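Local structure of putative protease (Parabacteroides distasonis ATCC 8503, 3KD4) at residues 228-233 with 275-280. The protein is of unknown function but is probably an exported protein and possibly a protease. Sequence-based numbering, arbitrary orientation.
Sequences YESKTF and DIDTVL
The Asp277 carboxylate faces the first turn of helix 228-238 and takes three hydrogen bonds from it. Asp277 OD2 accepts from Glu229 N (3.0 Å) on its syn side. Asp277 OD1 is gripped twice by Ser230, whose N lies 3.0 Å away and well above the carboxylate plane, while its OG, 2.8 Å off, comes in on the anti side, nearer that plane. The hydroxyl gets there because OG stands anti to the carbonyl carbon (chi1 -63°), beside its own backbone N. This is the tight part: Leu280 CD2 packs 3.3 Å from Ser230 OG, and Ser230 and Ile276 both rest on Leu293 of helix 287-300. An alanine in place of Asp277 would probably leave the amides of Glu229 and Ser230, and the Ser230 hydroxyl, without these acceptors and weaken the tie between the helices. Toward Tyr228, the solvent side, a water bridges Tyr228 N and Asp277 OD2. Packing is also looser where Phe233 CD2 stays 4.2 Å from Leu280 CD2 and Glu229 CG passes the same methyl; the Glu229 carboxylate pairs with Arg281. Asp275, the N-cap of helix 276-282, accepts from Thr278 N. The axes of segments 228-233 and 276-280 approach to 8.6 Å at 61°. One helix's carboxylate receives another's first-turn amides, both helices leaning on helix 287-300, which runs on to strand 305-312 of the antiparallel sheet, consistent with a transglutaminase-like fold.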
loop_
_atom_site.group_PDB
_atom_site.type_symbol
_atom_site.label_atom_id
_atom_site.label_comp_id
_atom_site.label_asym_id
_atom_site.label_seq_id
_atom_site.Cartn_x
_atom_site.Cartn_y
_atom_site.Cartn_z
ATOM N N TYR A 228 -1.124 27.963 15.049
ATOM C CA TYR A 228 -2.033 29.068 15.384
ATOM C C TYR A 228 -2.930 29.466 14.215
ATOM O O TYR A 228 -4.139 29.546 14.362
ATOM C CB TYR A 228 -1.262 30.305 15.876
ATOM C CG TYR A 228 -2.208 31.483 16.066
ATOM C CD1 TYR A 228 -3.017 31.582 17.213
ATOM C CD2 TYR A 228 -2.357 32.450 15.075
ATOM C CE1 TYR A 228 -3.908 32.627 17.381
ATOM C CE2 TYR A 228 -3.269 33.497 15.229
ATOM C CZ TYR A 228 -4.037 33.580 16.386
ATOM O OH TYR A 228 -4.931 34.638 16.564
ATOM N N GLU A 229 -2.329 29.708 13.061
ATOM C CA GLU A 229 -3.085 30.072 11.886
ATOM C C GLU A 229 -4.073 28.979 11.456
ATOM O O GLU A 229 -5.214 29.274 11.093
ATOM C CB GLU A 229 -2.166 30.427 10.726
ATOM C CG GLU A 229 -2.934 30.541 9.351
ATOM C CD GLU A 229 -2.079 31.115 8.187
ATOM O OE1 GLU A 229 -1.021 31.733 8.487
ATOM O OE2 GLU A 229 -2.469 30.935 6.987
ATOM N N SER A 230 -3.623 27.730 11.494
ATOM C CA SER A 230 -4.433 26.609 11.074
ATOM C C SER A 230 -5.679 26.503 11.963
ATOM O O SER A 230 -6.789 26.298 11.475
ATOM C CB SER A 230 -3.602 25.331 11.082
ATOM O OG SER A 230 -2.507 25.400 10.142
ATOM N N LYS A 231 -5.493 26.663 13.272
ATOM C CA LYS A 231 -6.613 26.641 14.195
ATOM C C LYS A 231 -7.560 27.827 13.965
ATOM O O LYS A 231 -8.759 27.668 13.968
ATOM C CB LYS A 231 -6.125 26.662 15.633
ATOM C CG LYS A 231 -5.389 25.370 16.057
ATOM C CD LYS A 231 -4.600 25.597 17.337
ATOM C CE LYS A 231 -3.900 24.325 17.787
ATOM N NZ LYS A 231 -3.026 24.566 18.981
ATOM N N THR A 232 -7.004 29.017 13.803
ATOM C CA THR A 232 -7.818 30.227 13.644
ATOM C C THR A 232 -8.572 30.115 12.352
ATOM O O THR A 232 -9.779 30.340 12.332
ATOM C CB THR A 232 -6.977 31.509 13.707
ATOM O OG1 THR A 232 -6.307 31.562 14.973
ATOM C CG2 THR A 232 -7.867 32.774 13.537
ATOM N N PHE A 233 -7.881 29.710 11.288
ATOM C CA PHE A 233 -8.521 29.518 9.968
ATOM C C PHE A 233 -9.667 28.508 10.019
ATOM O O PHE A 233 -10.715 28.727 9.397
ATOM C CB PHE A 233 -7.471 29.079 8.958
ATOM C CG PHE A 233 -7.891 29.133 7.506
ATOM C CD1 PHE A 233 -8.906 29.969 7.034
ATOM C CD2 PHE A 233 -7.203 28.372 6.589
ATOM C CE1 PHE A 233 -9.219 29.996 5.678
ATOM C CE2 PHE A 233 -7.522 28.399 5.232
ATOM C CZ PHE A 233 -8.527 29.229 4.775
ATOM N N ASP A 275 6.507 22.575 10.305
ATOM C CA ASP A 275 5.607 23.380 11.065
ATOM C C ASP A 275 4.229 23.401 10.386
ATOM O O ASP A 275 4.142 23.672 9.200
ATOM C CB ASP A 275 6.190 24.771 11.107
ATOM C CG ASP A 275 5.296 25.717 11.758
ATOM O OD1 ASP A 275 5.337 25.740 12.995
ATOM O OD2 ASP A 275 4.551 26.406 11.038
ATOM N N ILE A 276 3.159 23.125 11.134
ATOM C CA ILE A 276 1.871 22.853 10.505
ATOM C C ILE A 276 1.279 24.061 9.729
ATOM O O ILE A 276 0.647 23.879 8.685
ATOM C CB ILE A 276 0.889 22.252 11.513
ATOM C CG1 ILE A 276 1.293 20.813 11.789
ATOM C CG2 ILE A 276 -0.501 22.080 10.935
ATOM C CD1 ILE A 276 1.013 19.864 10.590
ATOM N N ASP A 277 1.501 25.275 10.232
ATOM C CA ASP A 277 1.105 26.486 9.488
ATOM C C ASP A 277 1.864 26.628 8.158
ATOM O O ASP A 277 1.341 27.151 7.199
ATOM C CB ASP A 277 1.289 27.749 10.338
ATOM C CG ASP A 277 0.241 27.884 11.428
ATOM O OD1 ASP A 277 -0.727 27.073 11.518
ATOM O OD2 ASP A 277 0.403 28.827 12.237
ATOM N N THR A 278 3.101 26.163 8.111
ATOM C CA THR A 278 3.897 26.184 6.894
ATOM C C THR A 278 3.352 25.170 5.886
ATOM O O THR A 278 3.321 25.439 4.695
ATOM C CB THR A 278 5.340 25.815 7.221
ATOM O OG1 THR A 278 5.853 26.786 8.130
ATOM C CG2 THR A 278 6.216 25.775 5.993
ATOM N N VAL A 279 2.939 23.994 6.378
ATOM C CA VAL A 279 2.288 22.992 5.534
ATOM C C VAL A 279 1.098 23.640 4.871
ATOM O O VAL A 279 1.000 23.662 3.646
ATOM C CB VAL A 279 1.815 21.731 6.327
ATOM C CG1 VAL A 279 1.035 20.799 5.404
ATOM C CG2 VAL A 279 2.996 21.009 6.925
ATOM N N LEU A 280 0.225 24.184 5.706
ATOM C CA LEU A 280 -0.998 24.866 5.272
ATOM C C LEU A 280 -0.670 25.864 4.138
ATOM O O LEU A 280 -1.168 25.713 3.031
ATOM C CB LEU A 280 -1.682 25.530 6.478
ATOM C CG LEU A 280 -2.982 26.345 6.262
ATOM C CD1 LEU A 280 -4.165 25.452 5.844
ATOM C CD2 LEU A 280 -3.332 27.150 7.507
HETATM O O HOH W 1 1.970 28.667 14.735
#